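Local coordinates for protein 3-hydroxyacyl-CoA dehydrogenase (Burkholderia thailandensis, PDB 4XGN) that binds NAD and probably catalyses the NAD-dependent oxidation of 3-hydroxyacyl-CoA, as a member of the short-chain dehydrogenase family, at residues G28-L32 with Y231-R236; T84-L88 with M134-A140. The contacts are given in a common frame with arbitrary orientation. Residues are numbered along the deposited sequence.

Contact 1. Residues G28-L32 with Y231-R236; sequences GTARL and YAMLVR
Residues 28-32 and 231-236 are both helical and lie within longer helices. Their axes come within 8.7 Å of each other and cross at -56°, with their N-to-C directions 56° apart. The closest CA pair is Thr29 and Ala232, at 4.5 Å. Small residues allow this approach. The Ala232 CB sits 3.7 Å from Gly28 O and also 3.7 Å from Thr29 CA, so the methyl group rests directly on the backbone of the other helix. Leu32, with chi1 t, points toward the partner. Leu32 CD1 lies 3.8 Å from Ala232 CB and 4.2 Å from Met233 CG, and Leu32 CD2 lies 3.8 Å from Arg236 CD. Thr29 CG2 is 4.0 Å from Val235 CG1. Thr29 takes chi1 m, and its OG1 meets the edge of the Tyr231 ring, 3.3 Å from CE1. That hydroxyl is hydrogen-bonded to Leu25 O in its own helix. No hydrogen bond links the two segments; the contact is close apolar helix packing. Tyr231 is t at chi1, and its OH is hydrogen-bonded to Thr151 OG1. The pair packs on the central Rossmann sheet: Thr29 touches strand 15-19, and Tyr231 and Val235 touch strand 189-196.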
ATOM      1  N   GLY A  28     -27.340  -7.387   6.817  1.00 13.27           N
ATOM      2  CA  GLY A  28     -27.629  -6.766   5.535  1.00 13.28           C
ATOM      3  C   GLY A  28     -27.209  -7.656   4.379  1.00 13.18           C
ATOM      4  O   GLY A  28     -27.925  -7.769   3.366  1.00 13.25           O
ATOM      5  N   THR A  29     -26.073  -8.330   4.556  1.00 12.94           N
ATOM      6  CA  THR A  29     -25.593  -9.293   3.579  1.00 12.98           C
ATOM      7  C   THR A  29     -26.566 -10.463   3.400  1.00 13.44           C
ATOM      8  O   THR A  29     -26.898 -10.857   2.279  1.00 13.36           O
ATOM      9  CB  THR A  29     -24.183  -9.801   3.938  1.00 12.74           C
ATOM     10  OG1 THR A  29     -23.283  -8.673   3.965  1.00 12.30           O
ATOM     11  CG2 THR A  29     -23.651 -10.757   2.870  1.00 12.83           C
ATOM     12  N   ALA A  30     -26.998 -11.001   4.525  1.00 13.73           N
ATOM     13  CA  ALA A  30     -27.962 -12.087   4.568  1.00 14.58           C
ATOM     14  C   ALA A  30     -29.224 -11.728   3.817  1.00 15.52           C
ATOM     15  O   ALA A  30     -29.731 -12.537   3.042  1.00 16.08           O
ATOM     16  CB  ALA A  30     -28.277 -12.467   6.019  1.00 14.50           C
ATOM     17  N   ARG A  31     -29.730 -10.519   4.032  1.00 16.34           N
ATOM     18  CA  ARG A  31     -30.939 -10.065   3.399  1.00 17.33           C
ATOM     19  C   ARG A  31     -30.764 -10.014   1.899  1.00 17.31           C
ATOM     20  O   ARG A  31     -31.620 -10.523   1.145  1.00 17.68           O
ATOM     21  CB  ARG A  31     -31.387  -8.711   3.922  1.00 18.31           C
ATOM     22  CG  ARG A  31     -31.840  -8.714   5.358  1.00 19.99           C
ATOM     23  CD  ARG A  31     -32.253  -7.305   5.767  1.00 21.79           C
ATOM     24  NE  ARG A  31     -32.536  -7.255   7.181  1.00 24.14           N
ATOM     25  CZ  ARG A  31     -33.634  -7.673   7.762  1.00 26.59           C
ATOM     26  NH1 ARG A  31     -34.641  -8.204   7.061  1.00 27.84           N
ATOM     27  NH2 ARG A  31     -33.722  -7.559   9.075  1.00 29.58           N
ATOM     28  N   LEU A  32     -29.666  -9.409   1.452  1.00 16.60           N
ATOM     29  CA  LEU A  32     -29.468  -9.198   0.036  1.00 17.30           C
ATOM     30  C   LEU A  32     -29.286 -10.523  -0.679  1.00 17.14           C
ATOM     31  O   LEU A  32     -29.851 -10.697  -1.767  1.00 18.26           O
ATOM     32  CB  LEU A  32     -28.283  -8.243  -0.236  1.00 17.41           C
ATOM     33  CG  LEU A  32     -27.999  -7.926  -1.708  1.00 18.18           C
ATOM     34  CD1 LEU A  32     -27.329  -6.573  -1.826  1.00 18.36           C
ATOM     35  CD2 LEU A  32     -27.013  -8.875  -2.366  1.00 18.49           C
ATOM     36  N   TYR A 231     -22.546  -2.395   1.700  1.00 12.24           N
ATOM     37  CA  TYR A 231     -21.599  -3.434   1.944  1.00 11.80           C
ATOM     38  C   TYR A 231     -21.996  -4.716   1.224  1.00 11.99           C
ATOM     39  O   TYR A 231     -21.218  -5.367   0.523  1.00 11.45           O
ATOM     40  CB  TYR A 231     -21.438  -3.667   3.466  1.00 11.50           C
ATOM     41  CG  TYR A 231     -20.569  -4.867   3.792  1.00 11.36           C
ATOM     42  CD1 TYR A 231     -21.112  -6.109   3.905  1.00 11.44           C
ATOM     43  CD2 TYR A 231     -19.181  -4.744   4.000  1.00 10.92           C
ATOM     44  CE1 TYR A 231     -20.318  -7.207   4.172  1.00 11.38           C
ATOM     45  CE2 TYR A 231     -18.385  -5.840   4.286  1.00 10.79           C
ATOM     46  CZ  TYR A 231     -18.970  -7.084   4.363  1.00 11.06           C
ATOM     47  OH  TYR A 231     -18.226  -8.215   4.643  1.00 11.04           O
ATOM     48  N   ALA A 232     -23.272  -5.067   1.395  1.00 12.33           N
ATOM     49  CA  ALA A 232     -23.775  -6.252   0.804  1.00 12.81           C
ATOM     50  C   ALA A 232     -23.728  -6.258  -0.714  1.00 13.02           C
ATOM     51  O   ALA A 232     -23.435  -7.283  -1.285  1.00 12.73           O
ATOM     52  CB  ALA A 232     -25.193  -6.478   1.263  1.00 12.98           C
ATOM     53  N   MET A 233     -23.930  -5.103  -1.332  1.00 13.94           N
ATOM     54  CA  MET A 233     -23.811  -4.983  -2.770  1.00 14.89           C
ATOM     55  C   MET A 233     -22.411  -5.353  -3.236  1.00 13.81           C
ATOM     56  O   MET A 233     -22.260  -6.025  -4.271  1.00 13.47           O
ATOM     57  CB  MET A 233     -24.051  -3.534  -3.223  1.00 17.32           C
ATOM     58  CG  MET A 233     -25.481  -3.023  -3.248  1.00 20.38           C
ATOM     59  SD  MET A 233     -25.362  -1.229  -3.608  1.00 25.99           S
ATOM     60  CE  MET A 233     -24.470  -1.362  -5.130  1.00 23.39           C
ATOM     61  N   LEU A 234     -21.382  -4.897  -2.486  1.00 12.58           N
ATOM     62  CA  LEU A 234     -20.029  -5.238  -2.856  1.00 11.94           C
ATOM     63  C   LEU A 234     -19.739  -6.715  -2.647  1.00 11.84           C
ATOM     64  O   LEU A 234     -19.036  -7.340  -3.440  1.00 11.67           O
ATOM     65  CB  LEU A 234     -19.014  -4.375  -2.093  1.00 11.65           C
ATOM     66  CG  LEU A 234     -17.531  -4.545  -2.468  1.00 11.33           C
ATOM     67  CD1 LEU A 234     -17.269  -4.382  -3.937  1.00 11.48           C
ATOM     68  CD2 LEU A 234     -16.717  -3.606  -1.602  1.00 11.15           C
ATOM     69  N   VAL A 235     -20.285  -7.302  -1.589  1.00 11.90           N
ATOM     70  CA  VAL A 235     -20.138  -8.750  -1.416  1.00 12.01           C
ATOM     71  C   VAL A 235     -20.686  -9.483  -2.681  1.00 12.66           C
ATOM     72  O   VAL A 235     -20.079 -10.427  -3.192  1.00 12.50           O
ATOM     73  CB  VAL A 235     -20.887  -9.272  -0.141  1.00 12.16           C
ATOM     74  CG1 VAL A 235     -20.908 -10.800  -0.084  1.00 12.29           C
ATOM     75  CG2 VAL A 235     -20.265  -8.733   1.126  1.00 11.96           C
ATOM     76  N   ARG A 236     -21.884  -9.110  -3.114  1.00 13.31           N
ATOM     77  CA  ARG A 236     -22.477  -9.766  -4.302  1.00 14.50           C
ATOM     78  C   ARG A 236     -21.591  -9.618  -5.527  1.00 13.99           C
ATOM     79  O   ARG A 236     -21.382 -10.556  -6.268  1.00 13.93           O
ATOM     80  CB  ARG A 236     -23.855  -9.167  -4.560  1.00 16.07           C
ATOM     81  CG  ARG A 236     -24.479  -9.619  -5.858  1.00 18.08           C
ATOM     82  CD  ARG A 236     -25.956  -9.325  -5.961  1.00 20.27           C
ATOM     83  NE  ARG A 236     -26.448 -10.043  -7.127  1.00 22.84           N
ATOM     84  CZ  ARG A 236     -27.735 -10.201  -7.431  1.00 25.79           C
ATOM     85  NH1 ARG A 236     -28.680  -9.596  -6.720  1.00 26.77           N
ATOM     86  NH2 ARG A 236     -28.075 -10.931  -8.488  1.00 27.59           N
TER

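Contact 2. Residues T84-L88 with M134-A140; sequences TLRGL and MAANEPA
Met134, Arg86 and Asn137 bury the most surface where strand residues 85-88 meet a helix end and the following loop. The nearest CA pairs are Leu85-Met134 at 6.4 Å and Thr84-Asn137 at 7.4 Å. With chi1 m and chi2 and chi3 t, extended Met134 lays its CE along the strand, 3.7 Å from Gly87 CA and 4.2 Å from Leu85 CG. Asn137 is m at chi1 and donates from ND2 to Leu85 O at 2.8 Å. A water accepts a hydrogen bond from Leu85 N and donates to Asn137 OD1. Arg86 starts away from the loop, but its guanidinium turns back. Arg86 NH1 and Arg86 NH2 both donate to Glu138 O, at 2.8 and 3.3 Å. Arg86 NH1 and Asn137 ND2 also donate hydrogen bonds to Arg145 O. Strand 85-90, helix 109-135 and parallel neighbour strand 146-151 form a beta-alpha-beta crossover, with 134-140 leading into the return. Strand 15-19 flanks the other edge, and the helix packs through Met134, and through Met126 and Ala130 against Leu88.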
ATOM      1  N   THR A  84     -25.454 -26.584  -1.286  1.00 20.55           N
ATOM      2  CA  THR A  84     -24.062 -26.488  -1.719  1.00 19.91           C
ATOM      3  C   THR A  84     -23.496 -25.160  -1.219  1.00 18.90           C
ATOM      4  O   THR A  84     -23.966 -24.088  -1.588  1.00 18.24           O
ATOM      5  CB  THR A  84     -23.929 -26.599  -3.249  1.00 20.34           C
ATOM      6  OG1 THR A  84     -24.485 -27.854  -3.628  1.00 21.34           O
ATOM      7  CG2 THR A  84     -22.449 -26.544  -3.679  1.00 20.22           C
ATOM      8  N   LEU A  85     -22.498 -25.259  -0.350  1.00 18.37           N
ATOM      9  CA  LEU A  85     -21.920 -24.071   0.292  1.00 17.60           C
ATOM     10  C   LEU A  85     -21.034 -23.407  -0.755  1.00 17.40           C
ATOM     11  O   LEU A  85     -20.034 -24.000  -1.132  1.00 18.17           O
ATOM     12  CB  LEU A  85     -21.109 -24.481   1.492  1.00 17.21           C
ATOM     13  CG  LEU A  85     -20.244 -23.392   2.174  1.00 16.52           C
ATOM     14  CD1 LEU A  85     -21.094 -22.207   2.649  1.00 16.15           C
ATOM     15  CD2 LEU A  85     -19.390 -23.981   3.294  1.00 16.72           C
ATOM     16  N   ARG A  86     -21.426 -22.230  -1.256  1.00 16.99           N
ATOM     17  CA  ARG A  86     -20.620 -21.506  -2.263  1.00 16.79           C
ATOM     18  C   ARG A  86     -19.959 -20.258  -1.735  1.00 16.13           C
ATOM     19  O   ARG A  86     -19.066 -19.730  -2.423  1.00 15.93           O
ATOM     20  CB  ARG A  86     -21.454 -21.099  -3.489  1.00 17.35           C
ATOM     21  CG  ARG A  86     -21.874 -22.246  -4.352  1.00 18.52           C
ATOM     22  CD  ARG A  86     -20.684 -22.980  -4.973  1.00 18.81           C
ATOM     23  NE  ARG A  86     -21.196 -23.896  -6.013  1.00 20.04           N
ATOM     24  CZ  ARG A  86     -20.527 -24.917  -6.534  1.00 20.54           C
ATOM     25  NH1 ARG A  86     -19.289 -25.234  -6.157  1.00 20.19           N
ATOM     26  NH2 ARG A  86     -21.147 -25.653  -7.447  1.00 21.68           N
ATOM     27  N   GLY A  87     -20.368 -19.765  -0.554  1.00 15.38           N
ATOM     28  CA  GLY A  87     -19.748 -18.558  -0.019  1.00 14.56           C
ATOM     29  C   GLY A  87     -19.721 -18.492   1.466  1.00 14.18           C
ATOM     30  O   GLY A  87     -20.653 -18.977   2.138  1.00 14.43           O
ATOM     31  N   LEU A  88     -18.634 -17.897   1.974  1.00 13.32           N
ATOM     32  CA  LEU A  88     -18.476 -17.549   3.383  1.00 13.02           C
ATOM     33  C   LEU A  88     -18.236 -16.034   3.452  1.00 12.38           C
ATOM     34  O   LEU A  88     -17.439 -15.486   2.653  1.00 12.11           O
ATOM     35  CB  LEU A  88     -17.283 -18.262   4.016  1.00 13.06           C
ATOM     36  CG  LEU A  88     -16.793 -17.763   5.381  1.00 12.81           C
ATOM     37  CD1 LEU A  88     -17.840 -18.100   6.418  1.00 13.15           C
ATOM     38  CD2 LEU A  88     -15.476 -18.404   5.775  1.00 12.75           C
ATOM     39  N   MET A 134     -15.663 -26.428   1.042  1.00 17.89           N
ATOM     40  CA  MET A 134     -15.809 -25.994  -0.360  1.00 18.14           C
ATOM     41  C   MET A 134     -14.899 -26.760  -1.302  1.00 18.16           C
ATOM     42  O   MET A 134     -15.282 -27.023  -2.423  1.00 18.50           O
ATOM     43  CB  MET A 134     -15.540 -24.517  -0.522  1.00 18.56           C
ATOM     44  CG  MET A 134     -16.500 -23.558   0.151  1.00 19.55           C
ATOM     45  SD  MET A 134     -15.670 -21.908   0.155  1.00 21.32           S
ATOM     46  CE  MET A 134     -17.084 -20.964   0.725  1.00 21.45           C
ATOM     47  N   ALA A 135     -13.705 -27.141  -0.844  1.00 18.36           N
ATOM     48  CA  ALA A 135     -12.738 -27.874  -1.670  1.00 18.75           C
ATOM     49  C   ALA A 135     -13.319 -29.222  -2.172  1.00 19.69           C
ATOM     50  O   ALA A 135     -12.871 -29.753  -3.186  1.00 20.00           O
ATOM     51  CB  ALA A 135     -11.475 -28.127  -0.875  1.00 18.79           C
ATOM     52  N   ALA A 136     -14.313 -29.737  -1.459  1.00 20.01           N
ATOM     53  CA  ALA A 136     -14.986 -30.957  -1.831  1.00 20.82           C
ATOM     54  C   ALA A 136     -16.129 -30.759  -2.814  1.00 21.33           C
ATOM     55  O   ALA A 136     -16.688 -31.758  -3.321  1.00 21.99           O
ATOM     56  CB  ALA A 136     -15.466 -31.673  -0.568  1.00 21.08           C
ATOM     57  N   ASN A 137     -16.509 -29.513  -3.116  1.00 20.77           N
ATOM     58  CA  ASN A 137     -17.584 -29.268  -4.044  1.00 21.33           C
ATOM     59  C   ASN A 137     -17.085 -29.559  -5.448  1.00 22.66           C
ATOM     60  O   ASN A 137     -15.883 -29.502  -5.732  1.00 22.10           O
ATOM     61  CB  ASN A 137     -18.034 -27.798  -4.062  1.00 20.53           C
ATOM     62  CG  ASN A 137     -18.750 -27.354  -2.794  1.00 20.12           C
ATOM     63  OD1 ASN A 137     -19.359 -28.156  -2.088  1.00 20.31           O
ATOM     64  ND2 ASN A 137     -18.686 -26.050  -2.509  1.00 19.49           N
ATOM     65  N   GLU A 138     -18.027 -29.853  -6.323  1.00 24.06           N
ATOM     66  CA  GLU A 138     -17.784 -29.761  -7.748  1.00 25.80           C
ATOM     67  C   GLU A 138     -17.710 -28.288  -8.163  1.00 24.46           C
ATOM     68  O   GLU A 138     -18.454 -27.478  -7.630  1.00 23.42           O
ATOM     69  CB  GLU A 138     -18.887 -30.485  -8.503  1.00 28.24           C
ATOM     70  CG  GLU A 138     -18.891 -31.982  -8.216  1.00 31.12           C
ATOM     71  CD  GLU A 138     -17.596 -32.672  -8.643  1.00 33.74           C
ATOM     72  OE1 GLU A 138     -17.094 -32.410  -9.776  1.00 36.01           O
ATOM     73  OE2 GLU A 138     -17.095 -33.494  -7.842  1.00 36.64           O
ATOM     74  N   PRO A 139     -16.798 -27.933  -9.090  1.00 24.46           N
ATOM     75  CA  PRO A 139     -16.801 -26.544  -9.543  1.00 24.12           C
ATOM     76  C   PRO A 139     -18.127 -26.080 -10.160  1.00 24.85           C
ATOM     77  O   PRO A 139     -18.800 -26.851 -10.857  1.00 25.21           O
ATOM     78  CB  PRO A 139     -15.672 -26.519 -10.593  1.00 24.23           C
ATOM     79  CG  PRO A 139     -14.761 -27.624 -10.209  1.00 24.40           C
ATOM     80  CD  PRO A 139     -15.672 -28.690  -9.677  1.00 24.93           C
ATOM     81  N   ALA A 140     -18.504 -24.837  -9.886  1.00 24.86           N
ATOM     82  CA  ALA A 140     -19.540 -24.144 -10.636  1.00 26.42           C
ATOM     83  C   ALA A 140     -19.128 -23.984 -12.128  1.00 27.70           C
ATOM     84  O   ALA A 140     -17.980 -24.213 -12.479  1.00 27.43           O
ATOM     85  CB  ALA A 140     -19.785 -22.773 -10.021  1.00 25.78           C
TER
HETATM   86  O   HOH W   1     -21.099 -27.884  -0.016  1.00 17.08           O
HETATM   87  O   HOH W   2     -21.516 -27.559  -9.963  1.00 39.97           O

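In the fold
Both contacts belong to the same Rossmann-type domain, with centres 19 Å apart. Their nearest atoms are about 6 Å apart, without touching. Along the chain the order is 28-32, 84-88, 134-140, 231-236: both segments of contact 2 fall between those of contact 1. Contact 1 pairs helices 24-35 and 228-240 on one face of the sheet, while helix 109-135 of contact 2 covers the other, as in short-chain dehydrogenases. Contact 2 joins strand 85-90 to the connection leading to strand 146-151. The parallel sheet is common to both, since strand 15-19 touches contact 1 and neighbours strand 85-90. Contact 1 lies nearer the bound NAD, with the Tyr231 side chain about 6 Å from it.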